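Local coordinates for RagB/SusD domain protein (PDB 5J90), which binds chitin as a SusD homolog of a polysaccharide utilization locus and probably serves as an outer-membrane lipoprotein in chitin uptake, at residues N145-V157 against E474-K488. Sequence-based numbering, arbitrary orientation.
Sequences NDATIAYDSQEEV and EKAGNSGGVATGVSK
The extended backbone of T148-S153 runs lengthwise along helix 479-489, A150 meeting G481 at 4.4 Å between CA atoms and S153 reaching K488 at the far end. N478, at the junction between helices 472-477 and 479-489 and the N-cap of the second, pairs its carboxamide with both backbone polar atoms of I149: I149 N donates to OD1, while ND2 gives I149 O a nearly straight bond of 3.0 Å (172°), in the carbonyl plane and on a lone pair. The trans chi1 of N478 (-172°) swings the carboxamide toward I149, and OD1 also takes a weak N-cap bond from G481 N. The second ND2 proton goes to E474 OE1, which Y151 OH reaches at 2.7 Å from the opposite face of the carboxylate plane. Replacing N478 by alanine would remove the carboxamide and is likely to leave both I149 backbone groups without these mates and E474 OE1 with one donor fewer.

The Y151 ring lies obliquely against the helix backbone, CD2 3.6 Å from G485 CA; a CB at G480, G481 or G485 would collide with the loop, so this bare helix face admits it closely. F470 meets the same ring edge-to-face. T484 OG1 accepts from Y151 N at 2.9 Å and passes its own proton to a lone pair of G481 O. Beyond it, K488 extends past CG to set NZ 2.7 Å from Y151 O, nearly along the C=O axis, while its CB packs against CB of S153, whose capping box with E156 starts helix 154-177. Within the SusD/RagB fold, the contact thus joins the loop entering that helix to helices near the C-terminus. Side chains of the helical segment meet four loop backbone atoms, N and O of I149 and of Y151, and the shared E474 oxygen ties buried Y151 and N478 into one network.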
# COMPACT_ATOMS: atom_id res chain seq x y z
N ASN A 145 16.27 -26.00 8.97
CA ASN A 145 16.77 -27.12 8.18
C ASN A 145 15.80 -27.54 7.09
O ASN A 145 16.14 -28.35 6.22
CB ASN A 145 17.10 -28.31 9.09
CG ASN A 145 18.21 -27.99 10.08
OD1 ASN A 145 18.03 -28.09 11.29
ND2 ASN A 145 19.37 -27.59 9.56
N ASP A 146 14.59 -26.99 7.12
CA ASP A 146 13.57 -27.31 6.12
C ASP A 146 14.02 -26.93 4.71
O ASP A 146 14.85 -26.03 4.54
CB ASP A 146 12.25 -26.61 6.46
CG ASP A 146 11.69 -27.04 7.81
OD1 ASP A 146 12.10 -28.11 8.31
OD2 ASP A 146 10.84 -26.31 8.36
N ALA A 147 13.49 -27.63 3.71
CA ALA A 147 13.79 -27.33 2.32
C ALA A 147 13.29 -25.94 1.95
O ALA A 147 13.91 -25.23 1.16
CB ALA A 147 13.17 -28.38 1.40
N THR A 148 12.16 -25.56 2.54
CA THR A 148 11.63 -24.21 2.41
C THR A 148 11.97 -23.40 3.65
O THR A 148 11.52 -23.72 4.75
CB THR A 148 10.10 -24.22 2.22
OG1 THR A 148 9.79 -24.70 0.91
CG2 THR A 148 9.52 -22.82 2.40
N ILE A 149 12.79 -22.36 3.47
CA ILE A 149 13.02 -21.39 4.54
C ILE A 149 12.11 -20.20 4.26
O ILE A 149 12.36 -19.40 3.36
CB ILE A 149 14.50 -20.95 4.63
CG1 ILE A 149 15.41 -22.18 4.77
CG2 ILE A 149 14.69 -19.99 5.80
CD1 ILE A 149 16.88 -21.86 4.74
N ALA A 150 11.02 -20.13 5.01
CA ALA A 150 9.97 -19.15 4.74
C ALA A 150 10.39 -17.72 5.07
O ALA A 150 11.20 -17.48 5.97
CB ALA A 150 8.69 -19.52 5.48
N TYR A 151 9.83 -16.79 4.30
CA TYR A 151 10.02 -15.36 4.55
C TYR A 151 8.94 -14.87 5.51
O TYR A 151 7.82 -15.37 5.49
CB TYR A 151 9.88 -14.58 3.25
CG TYR A 151 11.03 -14.71 2.25
CD1 TYR A 151 11.70 -15.92 2.04
CD2 TYR A 151 11.40 -13.62 1.47
CE1 TYR A 151 12.72 -16.02 1.10
CE2 TYR A 151 12.42 -13.71 0.52
CZ TYR A 151 13.08 -14.92 0.34
OH TYR A 151 14.09 -15.00 -0.59
N ASP A 152 9.29 -13.88 6.32
CA ASP A 152 8.29 -13.15 7.10
C ASP A 152 7.78 -11.95 6.29
O ASP A 152 8.50 -11.43 5.44
CB ASP A 152 8.89 -12.60 8.39
CG ASP A 152 9.41 -13.66 9.34
OD1 ASP A 152 9.13 -14.86 9.15
OD2 ASP A 152 10.10 -13.26 10.31
N SER A 153 6.56 -11.50 6.58
CA SER A 153 6.10 -10.25 5.98
C SER A 153 6.88 -9.09 6.58
O SER A 153 7.41 -9.19 7.69
CB SER A 153 4.61 -10.04 6.22
OG SER A 153 4.37 -9.72 7.58
N GLN A 154 6.97 -7.99 5.85
CA GLN A 154 7.64 -6.83 6.42
C GLN A 154 6.98 -6.33 7.70
O GLN A 154 7.66 -5.91 8.64
CB GLN A 154 7.74 -5.70 5.40
CG GLN A 154 8.54 -4.51 5.93
CD GLN A 154 8.69 -3.43 4.88
OE1 GLN A 154 7.71 -2.76 4.54
NE2 GLN A 154 9.90 -3.28 4.34
N GLU A 155 5.65 -6.39 7.75
CA GLU A 155 4.92 -6.02 8.96
C GLU A 155 5.39 -6.84 10.17
O GLU A 155 5.60 -6.30 11.26
CB GLU A 155 3.42 -6.20 8.72
CG GLU A 155 2.51 -5.70 9.87
CD GLU A 155 2.08 -6.79 10.84
OE1 GLU A 155 2.20 -8.00 10.52
OE2 GLU A 155 1.61 -6.44 11.95
N GLU A 156 5.54 -8.14 9.98
CA GLU A 156 6.04 -9.04 11.01
C GLU A 156 7.48 -8.72 11.40
O GLU A 156 7.83 -8.75 12.58
CB GLU A 156 5.96 -10.50 10.54
CG GLU A 156 4.53 -11.04 10.52
CD GLU A 156 4.38 -12.28 9.65
OE1 GLU A 156 5.34 -12.73 8.97
OE2 GLU A 156 3.25 -12.82 9.63
N VAL A 157 8.32 -8.44 10.40
CA VAL A 157 9.72 -8.12 10.69
C VAL A 157 9.83 -6.87 11.55
O VAL A 157 10.58 -6.85 12.54
CB VAL A 157 10.56 -7.99 9.40
CG1 VAL A 157 12.00 -7.58 9.74
CG2 VAL A 157 10.56 -9.31 8.62
N GLU A 474 18.37 -17.13 -3.96
CA GLU A 474 17.15 -17.57 -3.30
C GLU A 474 16.21 -18.31 -4.24
O GLU A 474 15.65 -19.34 -3.88
CB GLU A 474 16.46 -16.37 -2.64
CG GLU A 474 17.16 -15.91 -1.38
CD GLU A 474 16.90 -16.85 -0.23
OE1 GLU A 474 15.71 -17.09 0.08
OE2 GLU A 474 17.88 -17.37 0.35
N LYS A 475 16.05 -17.79 -5.46
CA LYS A 475 15.25 -18.51 -6.45
C LYS A 475 15.88 -19.85 -6.78
O LYS A 475 15.18 -20.82 -7.08
CB LYS A 475 15.09 -17.69 -7.72
CG LYS A 475 14.25 -16.46 -7.55
CD LYS A 475 14.31 -15.67 -8.83
CE LYS A 475 13.36 -14.52 -8.82
NZ LYS A 475 13.44 -13.81 -10.12
N ALA A 476 17.21 -19.93 -6.72
CA ALA A 476 17.92 -21.17 -7.03
C ALA A 476 17.85 -22.19 -5.90
O ALA A 476 17.49 -23.35 -6.12
CB ALA A 476 19.38 -20.87 -7.38
N GLY A 477 18.19 -21.76 -4.69
CA GLY A 477 18.33 -22.68 -3.58
C GLY A 477 17.20 -22.69 -2.56
O GLY A 477 17.19 -23.54 -1.67
N ASN A 478 16.26 -21.76 -2.69
CA ASN A 478 15.16 -21.65 -1.73
C ASN A 478 13.89 -21.23 -2.46
O ASN A 478 13.20 -20.30 -2.03
CB ASN A 478 15.50 -20.62 -0.64
CG ASN A 478 14.49 -20.59 0.50
OD1 ASN A 478 13.79 -21.57 0.77
ND2 ASN A 478 14.42 -19.45 1.19
N SER A 479 13.56 -21.92 -3.55
CA SER A 479 12.42 -21.51 -4.36
C SER A 479 11.12 -21.53 -3.56
O SER A 479 10.25 -20.68 -3.76
CB SER A 479 12.30 -22.39 -5.61
OG SER A 479 12.08 -23.74 -5.25
N GLY A 480 10.99 -22.47 -2.63
CA GLY A 480 9.80 -22.53 -1.79
C GLY A 480 9.71 -21.30 -0.91
O GLY A 480 8.62 -20.75 -0.67
N GLY A 481 10.86 -20.85 -0.41
CA GLY A 481 10.90 -19.66 0.42
C GLY A 481 10.55 -18.42 -0.38
O GLY A 481 9.77 -17.58 0.07
N VAL A 482 11.11 -18.30 -1.58
CA VAL A 482 10.78 -17.16 -2.42
C VAL A 482 9.27 -17.09 -2.68
O VAL A 482 8.69 -16.00 -2.67
CB VAL A 482 11.56 -17.19 -3.75
CG1 VAL A 482 11.10 -16.06 -4.67
CG2 VAL A 482 13.05 -17.07 -3.46
N ALA A 483 8.63 -18.23 -2.88
CA ALA A 483 7.18 -18.25 -3.07
C ALA A 483 6.46 -17.62 -1.88
O ALA A 483 5.49 -16.87 -2.06
CB ALA A 483 6.67 -19.68 -3.33
N THR A 484 6.91 -17.92 -0.66
CA THR A 484 6.33 -17.28 0.52
C THR A 484 6.61 -15.78 0.52
O THR A 484 5.75 -14.99 0.93
CB THR A 484 6.74 -17.93 1.88
OG1 THR A 484 8.12 -17.63 2.17
CG2 THR A 484 6.51 -19.45 1.87
N GLY A 485 7.79 -15.38 0.06
CA GLY A 485 8.10 -13.96 -0.02
C GLY A 485 7.19 -13.24 -1.00
O GLY A 485 6.68 -12.16 -0.70
N VAL A 486 6.97 -13.84 -2.16
CA VAL A 486 6.07 -13.25 -3.15
C VAL A 486 4.65 -13.14 -2.59
O VAL A 486 3.98 -12.12 -2.76
CB VAL A 486 6.14 -14.02 -4.48
CG1 VAL A 486 5.13 -13.45 -5.47
CG2 VAL A 486 7.55 -13.94 -5.05
N SER A 487 4.19 -14.18 -1.90
CA SER A 487 2.88 -14.13 -1.26
C SER A 487 2.80 -12.94 -0.31
O SER A 487 1.84 -12.18 -0.34
CB SER A 487 2.58 -15.43 -0.50
OG SER A 487 2.51 -16.53 -1.39
N LYS A 488 3.84 -12.76 0.51
CA LYS A 488 3.81 -11.73 1.53
C LYS A 488 4.09 -10.33 0.98
O LYS A 488 3.90 -9.32 1.67
CB LYS A 488 4.73 -12.12 2.70
CG LYS A 488 4.12 -13.27 3.51
CD LYS A 488 5.10 -13.98 4.43
CE LYS A 488 4.51 -15.31 4.91
NZ LYS A 488 5.27 -15.91 6.05
O HOH W 1 12.72 -24.53 -1.40
O HOH W 2 16.53 -23.64 1.35
O HOH W 3 5.19 -7.65 3.51